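Local coordinates for transcription regulator AsnC/Lrp ligand binding domain-containing protein (Sulfolobus tokodaii, PDB 2ZBC) that binds isoleucine as a stand-alone RAM module and probably takes part in regulating amino-acid metabolism, at residues A4-N9 and I40-E45. Sequence-based numbering, arbitrary orientation.
Sequences AIVLIN and IVVKVE
Six backbone hydrogen bonds join the antiparallel strands 4-9 and 40-45, the straightest running from Val-44 N to Ala-4 O (2.8 Å, 177° at the hydrogen). The face turned to helices 15-22 and 49-60 carries the broader apolar layer: Ala-4, Val-6 and Ile-8 with Ile-40, Val-42 and Val-44. There chi1 of -72° puts Val-42 CG1 anti to the carbonyl carbon and leaves CG2 in the crowded position between N and C, 3.5 Å from Val-6 CB. The Val-6 and Val-44 side chains cross obliquely, CG2 to CG2 3.9 Å, while Ile-8 and Ile-40 stand side by side, CB to CB 4.0 Å. Leu-22 and Leu-52 help to close this layer. On the opposite face Leu-7 CD2 and Val-41 CG2 meet at 3.8 Å, and Leu-7 packs on Leu-7 of a second subunit. Ile-5 bends at chi2 (-68°), bringing CD1 to 3.5 Å from Lys-43 CG, while its CG2 meets Val-41 CG1. An alanine at Ile-5 would remove both branches and would probably loosen the apolar cover over the lysine stem and Val-41. All ten touching residues are buried, whereas Glu-45 at the strand end is solvent-exposed. Paired centrally in a four-stranded antiparallel sheet with helices on one face, the strands form the core of the alpha/beta RAM fold of Lrp/AsnC proteins.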
ATOM      1  N   ALA A   4      -1.306  21.943  -5.558  1.00 15.81           N
ATOM      2  CA  ALA A   4      -1.173  20.588  -5.214  1.00 13.85           C
ATOM      3  C   ALA A   4      -2.094  20.272  -4.014  1.00 13.23           C
ATOM      4  O   ALA A   4      -2.503  21.164  -3.270  1.00 13.39           O
ATOM      5  CB  ALA A   4       0.260  20.280  -4.914  1.00 15.33           C
ATOM      6  N   ILE A   5      -2.393  19.008  -3.874  1.00 13.66           N
ATOM      7  CA  ILE A   5      -3.071  18.512  -2.708  1.00 15.02           C
ATOM      8  C   ILE A   5      -2.113  17.616  -1.983  1.00 14.39           C
ATOM      9  O   ILE A   5      -1.543  16.716  -2.624  1.00 13.55           O
ATOM     10  CB  ILE A   5      -4.267  17.740  -3.145  1.00 15.48           C
ATOM     11  CG1 ILE A   5      -5.282  18.589  -3.883  1.00 19.17           C
ATOM     12  CG2 ILE A   5      -4.981  17.052  -1.932  1.00 15.28           C
ATOM     13  CD1 ILE A   5      -5.933  19.547  -3.086  1.00 24.22           C
ATOM     14  N   VAL A   6      -1.882  17.872  -0.673  1.00 12.48           N
ATOM     15  CA  VAL A   6      -0.922  17.128   0.101  1.00 13.13           C
ATOM     16  C   VAL A   6      -1.648  16.311   1.164  1.00 14.36           C
ATOM     17  O   VAL A   6      -2.434  16.853   1.933  1.00 16.34           O
ATOM     18  CB  VAL A   6       0.095  18.056   0.782  1.00 12.82           C
ATOM     19  CG1 VAL A   6       1.145  17.268   1.485  1.00 11.34           C
ATOM     20  CG2 VAL A   6       0.778  18.980  -0.271  1.00 13.71           C
ATOM     21  N   LEU A   7      -1.397  15.016   1.170  1.00 14.56           N
ATOM     22  CA  LEU A   7      -1.980  14.111   2.158  1.00 13.72           C
ATOM     23  C   LEU A   7      -0.939  13.933   3.295  1.00 13.34           C
ATOM     24  O   LEU A   7       0.223  13.544   3.050  1.00 13.39           O
ATOM     25  CB  LEU A   7      -2.316  12.755   1.533  1.00 15.09           C
ATOM     26  CG  LEU A   7      -3.186  12.846   0.260  1.00 15.39           C
ATOM     27  CD1 LEU A   7      -3.324  11.540  -0.435  1.00 16.09           C
ATOM     28  CD2 LEU A   7      -4.532  13.438   0.638  1.00 15.98           C
ATOM     29  N   ILE A   8      -1.320  14.254   4.515  1.00 13.05           N
ATOM     30  CA  ILE A   8      -0.344  14.273   5.610  1.00 13.00           C
ATOM     31  C   ILE A   8      -0.697  13.160   6.575  1.00 13.13           C
ATOM     32  O   ILE A   8      -1.869  12.996   6.898  1.00 12.46           O
ATOM     33  CB  ILE A   8      -0.415  15.615   6.296  1.00 12.55           C
ATOM     34  CG1 ILE A   8      -0.002  16.746   5.330  1.00 13.07           C
ATOM     35  CG2 ILE A   8       0.542  15.671   7.444  1.00 14.39           C
ATOM     36  CD1 ILE A   8      -0.230  18.100   5.936  1.00 11.65           C
ATOM     37  N   ASN A   9       0.307  12.439   7.076  1.00 13.00           N
ATOM     38  CA  ASN A   9       0.138  11.549   8.218  1.00 12.62           C
ATOM     39  C   ASN A   9       0.913  12.166   9.311  1.00 12.64           C
ATOM     40  O   ASN A   9       2.081  12.580   9.108  1.00 12.79           O
ATOM     41  CB  ASN A   9       0.634  10.099   7.993  1.00 13.64           C
ATOM     42  CG  ASN A   9      -0.401   9.252   7.222  1.00 16.65           C
ATOM     43  OD1 ASN A   9      -1.230   8.460   7.803  1.00 18.57           O
ATOM     44  ND2 ASN A   9      -0.342   9.386   5.918  1.00 16.35           N
ATOM     45  N   ILE A  40      -4.541  14.258   7.460  1.00 10.24           N
ATOM     46  CA  ILE A  40      -4.917  15.614   7.042  1.00 10.95           C
ATOM     47  C   ILE A  40      -4.738  15.799   5.538  1.00 12.91           C
ATOM     48  O   ILE A  40      -3.806  15.239   4.930  1.00 13.48           O
ATOM     49  CB  ILE A  40      -3.983  16.624   7.719  1.00 12.28           C
ATOM     50  CG1 ILE A  40      -4.071  16.568   9.250  1.00 11.63           C
ATOM     51  CG2 ILE A  40      -4.175  18.027   7.213  1.00 14.41           C
ATOM     52  CD1 ILE A  40      -3.115  17.474   9.971  1.00 14.82           C
ATOM     53  N   VAL A  41      -5.636  16.597   4.945  1.00 13.32           N
ATOM     54  CA  VAL A  41      -5.625  16.878   3.494  1.00 14.35           C
ATOM     55  C   VAL A  41      -5.467  18.372   3.435  1.00 14.29           C
ATOM     56  O   VAL A  41      -6.212  19.074   4.058  1.00 16.65           O
ATOM     57  CB  VAL A  41      -6.913  16.453   2.772  1.00 13.90           C
ATOM     58  CG1 VAL A  41      -6.874  16.967   1.325  1.00 15.28           C
ATOM     59  CG2 VAL A  41      -7.178  15.018   2.869  1.00 13.33           C
ATOM     60  N   VAL A  42      -4.458  18.864   2.746  1.00 15.60           N
ATOM     61  CA  VAL A  42      -4.337  20.296   2.521  1.00 16.86           C
ATOM     62  C   VAL A  42      -4.332  20.592   1.034  1.00 15.15           C
ATOM     63  O   VAL A  42      -3.825  19.790   0.237  1.00 15.67           O
ATOM     64  CB  VAL A  42      -3.048  20.914   3.132  1.00 19.14           C
ATOM     65  CG1 VAL A  42      -3.120  20.982   4.656  1.00 25.04           C
ATOM     66  CG2 VAL A  42      -1.865  20.242   2.723  1.00 20.62           C
ATOM     67  N   LYS A  43      -4.937  21.693   0.650  1.00 14.02           N
ATOM     68  CA  LYS A  43      -4.679  22.266  -0.687  1.00 15.20           C
ATOM     69  C   LYS A  43      -3.627  23.342  -0.557  1.00 14.57           C
ATOM     70  O   LYS A  43      -3.716  24.224   0.293  1.00 15.58           O
ATOM     71  CB  LYS A  43      -5.964  22.801  -1.286  1.00 13.96           C
ATOM     72  CG  LYS A  43      -5.834  23.081  -2.810  1.00 17.49           C
ATOM     73  CD  LYS A  43      -7.250  23.055  -3.408  1.00 23.19           C
ATOM     74  CE  LYS A  43      -7.499  24.174  -4.335  1.00 27.21           C
ATOM     75  NZ  LYS A  43      -6.554  24.231  -5.399  1.00 29.40           N
ATOM     76  N   VAL A  44      -2.595  23.280  -1.376  1.00 15.07           N
ATOM     77  CA  VAL A  44      -1.519  24.228  -1.304  1.00 15.77           C
ATOM     78  C   VAL A  44      -1.523  24.978  -2.606  1.00 17.72           C
ATOM     79  O   VAL A  44      -1.623  24.379  -3.619  1.00 15.72           O
ATOM     80  CB  VAL A  44      -0.176  23.541  -1.159  1.00 16.31           C
ATOM     81  CG1 VAL A  44       0.949  24.539  -1.287  1.00 15.98           C
ATOM     82  CG2 VAL A  44      -0.121  22.796   0.138  1.00 15.81           C
ATOM     83  N   GLU A  45      -1.518  26.290  -2.543  1.00 17.87           N
ATOM     84  CA  GLU A  45      -1.319  27.137  -3.728  1.00 19.52           C
ATOM     85  C   GLU A  45      -0.079  27.975  -3.487  1.00 18.91           C
ATOM     86  O   GLU A  45       0.017  28.684  -2.465  1.00 19.48           O
ATOM     87  CB  GLU A  45      -2.565  28.029  -3.918  1.00 21.88           C
ATOM     88  CG  GLU A  45      -2.519  29.040  -5.093  1.00 28.23           C
ATOM     89  CD  GLU A  45      -2.532  28.418  -6.491  1.00 33.63           C
ATOM     90  OE1 GLU A  45      -3.145  27.302  -6.660  1.00 34.84           O
ATOM     91  OE2 GLU A  45      -1.889  29.055  -7.408  1.00 35.72           O
TER